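Local coordinates for extracellular solute-binding protein, family 5 (Chelativorans sp., PDB 6WM6) that serves as the periplasmic EDTA-binding protein EppA, the solute-binding component of an ABC transporter that presumably delivers aminopolycarboxylates for uptake, at residues 62-67 with 187-192; 56-61 with 225-230. All blocks are in the same frame, centred on the assembly; numbering follows the deposited sequence.

Contact 1 (62-67 with 187-192); sequences NVTSAL and FMFLYP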
loop_
_atom_site.group_PDB
_atom_site.type_symbol
_atom_site.label_atom_id
_atom_site.label_comp_id
_atom_site.label_asym_id
_atom_site.label_seq_id
_atom_site.Cartn_x
_atom_site.Cartn_y
_atom_site.Cartn_z
ATOM N N ASN A 62 -2.747 14.926 6.465
ATOM C CA ASN A 62 -1.834 14.215 7.355
ATOM C C ASN A 62 -1.900 12.731 7.016
ATOM O O ASN A 62 -2.771 12.001 7.503
ATOM C CB ASN A 62 -2.233 14.503 8.802
ATOM C CG ASN A 62 -1.381 13.779 9.808
ATOM O OD1 ASN A 62 -0.505 12.960 9.464
ATOM N ND2 ASN A 62 -1.625 14.088 11.097
ATOM N N VAL A 63 -0.958 12.274 6.197
ATOM C CA VAL A 63 -1.001 10.900 5.690
ATOM C C VAL A 63 -0.869 9.878 6.802
ATOM O O VAL A 63 -1.241 8.710 6.622
ATOM C CB VAL A 63 0.069 10.701 4.597
ATOM C CG1 VAL A 63 1.459 10.586 5.185
ATOM C CG2 VAL A 63 -0.276 9.480 3.746
ATOM N N THR A 64 -0.291 10.261 7.942
ATOM C CA THR A 64 -0.096 9.352 9.060
ATOM C C THR A 64 -1.358 9.160 9.884
ATOM O O THR A 64 -1.396 8.277 10.756
ATOM C CB THR A 64 1.081 9.745 9.950
ATOM O OG1 THR A 64 0.737 10.866 10.783
ATOM C CG2 THR A 64 2.312 10.092 9.107
ATOM N N SER A 65 -2.378 9.986 9.678
ATOM C CA SER A 65 -3.613 9.863 10.445
ATOM C C SER A 65 -4.496 8.776 9.861
ATOM O O SER A 65 -4.312 8.342 8.721
ATOM C CB SER A 65 -4.369 11.198 10.473
ATOM O OG SER A 65 -4.947 11.520 9.208
ATOM N N ALA A 66 -5.482 8.349 10.653
ATOM C CA ALA A 66 -6.392 7.309 10.178
ATOM C C ALA A 66 -7.112 7.744 8.909
ATOM O O ALA A 66 -7.224 6.966 7.951
ATOM C CB ALA A 66 -7.397 6.952 11.270
ATOM N N LEU A 67 -7.592 8.992 8.870
ATOM C CA LEU A 67 -8.374 9.446 7.726
ATOM C C LEU A 67 -7.515 9.928 6.572
ATOM O O LEU A 67 -7.981 9.935 5.430
ATOM C CB LEU A 67 -9.329 10.559 8.151
ATOM C CG LEU A 67 -10.373 10.166 9.204
ATOM C CD1 LEU A 67 -11.278 11.338 9.539
ATOM C CD2 LEU A 67 -11.191 8.986 8.720
ATOM N N PHE A 187 9.832 7.144 11.353
ATOM C CA PHE A 187 10.133 8.522 10.981
ATOM C C PHE A 187 10.128 8.712 9.465
ATOM O O PHE A 187 10.918 9.487 8.918
ATOM C CB PHE A 187 11.450 8.992 11.612
ATOM C CG PHE A 187 11.511 8.752 13.083
ATOM C CD1 PHE A 187 10.788 9.538 13.957
ATOM C CD2 PHE A 187 12.262 7.734 13.583
ATOM C CE1 PHE A 187 10.829 9.317 15.323
ATOM C CE2 PHE A 187 12.316 7.500 14.953
ATOM C CZ PHE A 187 11.580 8.289 15.809
ATOM N N MET A 188 9.214 8.033 8.766
ATOM C CA MET A 188 9.117 8.185 7.324
ATOM C C MET A 188 8.387 9.461 6.942
ATOM O O MET A 188 8.427 9.860 5.767
ATOM C CB MET A 188 8.465 6.967 6.674
ATOM C CG MET A 188 8.621 6.953 5.153
ATOM S SD MET A 188 8.162 5.412 4.345
ATOM C CE MET A 188 9.479 4.348 4.883
ATOM N N PHE A 189 7.688 10.087 7.885
ATOM C CA PHE A 189 6.953 11.315 7.632
ATOM C C PHE A 189 7.158 12.212 8.838
ATOM O O PHE A 189 6.669 11.898 9.930
ATOM C CB PHE A 189 5.468 11.038 7.417
ATOM C CG PHE A 189 5.201 10.035 6.328
ATOM C CD1 PHE A 189 5.192 10.412 5.009
ATOM C CD2 PHE A 189 4.976 8.716 6.664
ATOM C CE1 PHE A 189 4.971 9.455 4.008
ATOM C CE2 PHE A 189 4.747 7.760 5.663
ATOM C CZ PHE A 189 4.747 8.151 4.351
ATOM N N LEU A 190 7.889 13.306 8.671
ATOM C CA LEU A 190 8.162 14.248 9.745
ATOM C C LEU A 190 7.400 15.549 9.516
ATOM O O LEU A 190 7.276 16.016 8.383
ATOM C CB LEU A 190 9.666 14.542 9.837
ATOM C CG LEU A 190 10.526 13.363 10.271
ATOM C CD1 LEU A 190 11.995 13.689 10.112
ATOM C CD2 LEU A 190 10.217 13.007 11.717
ATOM N N TYR A 191 6.914 16.140 10.611
ATOM C CA TYR A 191 6.104 17.347 10.619
ATOM C C TYR A 191 6.782 18.414 11.467
ATOM O O TYR A 191 7.541 18.105 12.397
ATOM C CB TYR A 191 4.684 17.026 11.117
ATOM C CG TYR A 191 4.017 16.050 10.174
ATOM C CD1 TYR A 191 3.335 16.507 9.050
ATOM C CD2 TYR A 191 4.130 14.676 10.345
ATOM C CE1 TYR A 191 2.763 15.639 8.150
ATOM C CE2 TYR A 191 3.550 13.787 9.437
ATOM C CZ TYR A 191 2.869 14.284 8.345
ATOM O OH TYR A 191 2.310 13.411 7.406
ATOM N N PRO A 192 6.532 19.701 11.180
ATOM C CA PRO A 192 7.267 20.762 11.891
ATOM C C PRO A 192 6.764 20.990 13.315
ATOM O O PRO A 192 5.734 21.656 13.545
ATOM C CB PRO A 192 7.051 21.989 10.998
ATOM C CG PRO A 192 5.725 21.715 10.330
ATOM C CD PRO A 192 5.744 20.230 10.054
HETATM O O HOH W 1 0.992 14.228 5.091
#
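A type I beta turn, Asn62 to Ser65, in the loop between strand 49-54 and helix 71-77 of this family 5 solute-binding protein packs against the loop that leads into helix 193-196. Ser65 closes the turn twice over on the carbonyl of Asn62: its N lies 3.0 Å from Asn62 O, and its OG donates to the same oxygen in the carbonyl plane. The side chain of Asn62, with CG anti to the backbone N (chi1 178°), folds back so that OD1 accepts Thr64 OG1 on a lone pair at 2.8 Å, while Thr64 OG1 also bonds Tyr206 OH of helix 202-212. The turn thus presents two methyl groups to two aromatic rings. Val63 CG1 sits over one face of Phe189 in a CH-pi contact, 3.8 Å from the ring centroid; Met188 CG lies over the opposite face. Thr64 CG2 touches Phe189 CB and meets Tyr191 tip to tip, near the plane of the phenol ring at its edge. Polar contact between the loops is indirect: one water, in the plane of the Tyr191 ring at its edge, accepts the N-H of Val63 at 3.0 Å (water O to Val63 N) and lies 2.8 Å from Tyr191 OH.

Contact 2 (56-61 with 225-230); sequences RDITNW and ESFDPG. With SO4 (sulfate ion), chain B.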
loop_
_atom_site.group_PDB
_atom_site.type_symbol
_atom_site.label_atom_id
_atom_site.label_comp_id
_atom_site.label_asym_id
_atom_site.label_seq_id
_atom_site.Cartn_x
_atom_site.Cartn_y
_atom_site.Cartn_z
ATOM N N ARG A 56 -8.781 11.342 -5.639
ATOM C CA ARG A 56 -9.563 11.737 -4.477
ATOM C C ARG A 56 -9.370 13.227 -4.207
ATOM O O ARG A 56 -8.299 13.790 -4.480
ATOM C CB ARG A 56 -9.124 10.980 -3.208
ATOM C CG ARG A 56 -9.132 9.468 -3.290
ATOM C CD ARG A 56 -8.484 8.892 -2.031
ATOM N NE ARG A 56 -8.442 7.434 -2.014
ATOM C CZ ARG A 56 -9.387 6.660 -1.485
ATOM N NH1 ARG A 56 -10.465 7.195 -0.930
ATOM N NH2 ARG A 56 -9.249 5.342 -1.514
ATOM N N ASP A 57 -10.401 13.865 -3.649
ATOM C CA ASP A 57 -10.225 15.192 -3.083
ATOM C C ASP A 57 -9.368 15.092 -1.820
ATOM O O ASP A 57 -9.205 14.015 -1.241
ATOM C CB ASP A 57 -11.587 15.810 -2.754
ATOM C CG ASP A 57 -11.509 17.295 -2.393
ATOM O OD1 ASP A 57 -10.520 17.977 -2.716
ATOM O OD2 ASP A 57 -12.475 17.802 -1.768
ATOM N N ILE A 58 -8.785 16.219 -1.417
ATOM C CA ILE A 58 -7.964 16.283 -0.212
ATOM C C ILE A 58 -8.798 16.944 0.884
ATOM O O ILE A 58 -9.053 18.155 0.839
ATOM C CB ILE A 58 -6.673 17.084 -0.429
ATOM C CG1 ILE A 58 -5.896 16.595 -1.650
ATOM C CG2 ILE A 58 -5.815 17.016 0.839
ATOM C CD1 ILE A 58 -5.396 15.193 -1.539
ATOM N N THR A 59 -9.204 16.164 1.884
ATOM C CA THR A 59 -9.859 16.698 3.072
ATOM C C THR A 59 -9.033 16.510 4.331
ATOM O O THR A 59 -9.396 17.048 5.379
ATOM C CB THR A 59 -11.238 16.043 3.271
ATOM O OG1 THR A 59 -11.092 14.626 3.303
ATOM C CG2 THR A 59 -12.156 16.435 2.120
ATOM N N ASN A 60 -7.931 15.781 4.243
ATOM C CA ASN A 60 -7.026 15.526 5.359
ATOM C C ASN A 60 -5.626 15.520 4.761
ATOM O O ASN A 60 -5.375 14.811 3.789
ATOM C CB ASN A 60 -7.363 14.182 6.021
ATOM C CG ASN A 60 -6.553 13.925 7.280
ATOM O OD1 ASN A 60 -5.310 14.004 7.275
ATOM N ND2 ASN A 60 -7.230 13.576 8.351
ATOM N N TRP A 61 -4.737 16.335 5.322
ATOM C CA TRP A 61 -3.417 16.569 4.789
ATOM C C TRP A 61 -2.347 15.792 5.538
ATOM O O TRP A 61 -1.161 15.968 5.243
ATOM C CB TRP A 61 -3.082 18.060 4.838
ATOM C CG TRP A 61 -3.922 18.852 3.907
ATOM C CD1 TRP A 61 -5.145 19.400 4.174
ATOM C CD2 TRP A 61 -3.601 19.186 2.557
ATOM N NE1 TRP A 61 -5.610 20.050 3.057
ATOM C CE2 TRP A 61 -4.683 19.928 2.053
ATOM C CE3 TRP A 61 -2.511 18.924 1.721
ATOM C CZ2 TRP A 61 -4.699 20.420 0.747
ATOM C CZ3 TRP A 61 -2.532 19.412 0.436
ATOM C CH2 TRP A 61 -3.619 20.149 -0.041
ATOM N N GLU A 225 1.301 26.494 -2.811
ATOM C CA GLU A 225 0.918 27.867 -3.114
ATOM C C GLU A 225 -0.580 28.094 -2.933
ATOM O O GLU A 225 -0.974 29.137 -2.395
ATOM C CB GLU A 225 1.333 28.226 -4.544
ATOM C CG GLU A 225 0.999 29.659 -4.954
ATOM C CD GLU A 225 1.387 29.962 -6.390
ATOM O OE1 GLU A 225 0.757 29.410 -7.318
ATOM O OE2 GLU A 225 2.343 30.747 -6.599
ATOM N N SER A 226 -1.420 27.163 -3.390
ATOM C CA SER A 226 -2.856 27.304 -3.259
ATOM C C SER A 226 -3.530 25.944 -3.342
ATOM O O SER A 226 -2.971 24.972 -3.867
ATOM C CB SER A 226 -3.446 28.217 -4.344
ATOM O OG SER A 226 -3.278 27.632 -5.627
ATOM N N PHE A 227 -4.749 25.892 -2.817
ATOM C CA PHE A 227 -5.599 24.718 -2.894
ATOM C C PHE A 227 -7.009 25.149 -3.244
ATOM O O PHE A 227 -7.616 25.943 -2.512
ATOM C CB PHE A 227 -5.615 23.949 -1.577
ATOM C CG PHE A 227 -6.534 22.770 -1.571
ATOM C CD1 PHE A 227 -6.431 21.787 -2.546
ATOM C CD2 PHE A 227 -7.505 22.633 -0.583
ATOM C CE1 PHE A 227 -7.275 20.691 -2.541
ATOM C CE2 PHE A 227 -8.340 21.537 -0.567
ATOM C CZ PHE A 227 -8.224 20.561 -1.541
ATOM N N ASP A 228 -7.529 24.639 -4.358
ATOM C CA ASP A 228 -8.904 24.863 -4.772
ATOM C C ASP A 228 -9.659 23.572 -4.479
ATOM O O ASP A 228 -9.493 22.581 -5.213
ATOM C CB ASP A 228 -8.968 25.210 -6.261
ATOM C CG ASP A 228 -10.363 25.586 -6.716
ATOM O OD1 ASP A 228 -11.260 25.724 -5.857
ATOM O OD2 ASP A 228 -10.559 25.745 -7.940
ATOM N N PRO A 229 -10.461 23.515 -3.417
ATOM C CA PRO A 229 -11.064 22.242 -3.000
ATOM C C PRO A 229 -11.806 21.531 -4.119
ATOM O O PRO A 229 -12.587 22.131 -4.864
ATOM C CB PRO A 229 -12.022 22.665 -1.872
ATOM C CG PRO A 229 -11.394 23.884 -1.312
ATOM C CD PRO A 229 -10.772 24.609 -2.470
ATOM N N GLY A 230 -11.549 20.228 -4.232
ATOM C CA GLY A 230 -12.152 19.415 -5.252
ATOM C C GLY A 230 -11.603 19.625 -6.645
ATOM O O GLY A 230 -12.095 18.988 -7.583
HETATM S S SO4 B . -5.273 3.114 -0.853
HETATM O O1 SO4 B . -4.064 3.939 -0.930
HETATM O O2 SO4 B . -6.334 3.751 -1.615
HETATM O O3 SO4 B . -4.990 1.763 -1.412
HETATM O O4 SO4 B . -5.674 2.995 0.545
#
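Phe227, on the edge strand 222-228, makes the largest single share of this contact with the loop that follows strand 49-54. From CB the chain turns to set CG anti to the backbone N (chi1 177°), directing the ring at residues 57-61. CG and CD2 each lie 3.8 Å from Trp61 CZ2, which stands over the centre of one ring face; CD1 also meets Trp61 CH2. The pair is T-shaped, with the edge of the indole's six-membered ring aimed at the phenyl face and the planes at 87°. The backbone N of Pro229 lies over the opposite face. At the tip, CZ comes within 3.5 Å of Ile58 O, packs against Ile58 CB and has Asp57 OD1 near the ring plane. Asp57 OD1 provides the polar tie: Gly230 N donates to it at 2.9 Å from above the carboxylate plane, with a bent N-H...O angle of 140°, and Ile58 N adds a weak bond. On the far side of the loop, Arg56 NH2 makes a weak 3.3 Å bond to O2 of a sulfate, probably from the crystallisation liquor, which Tyr460 OH and Ala71 N also bind. Behind this interface, Ile58 and Trp61 lean on helix 71-77, while Phe227 also rests on Val233 of strand 232-237 and Ile256 of strand 251-256.

In the fold
Both contacts use one long loop, between strand 49-54 and helix 71-77, whose adjacent segments, 56-61 and 62-67, pack against different partners. Contact 1 is buried and joins loop to loop, with helices 131-141 and 202-212 around it; contact 2 is only partly buried and ties the loop to the end of edge strand 222-228 and the turn after it, in the mixed four-stranded sheet whose other edge is strand 49-54. Contact 1 is nested within the chain loop closed by contact 2. Asn60 connects them, its OD1 bonding Asn62 N and, weakly, Ser65 OG. The chemistry differs accordingly: methyl groups on rings and a bridging water in contact 1, an aromatic pair and a direct carboxylate-to-backbone bond in contact 2.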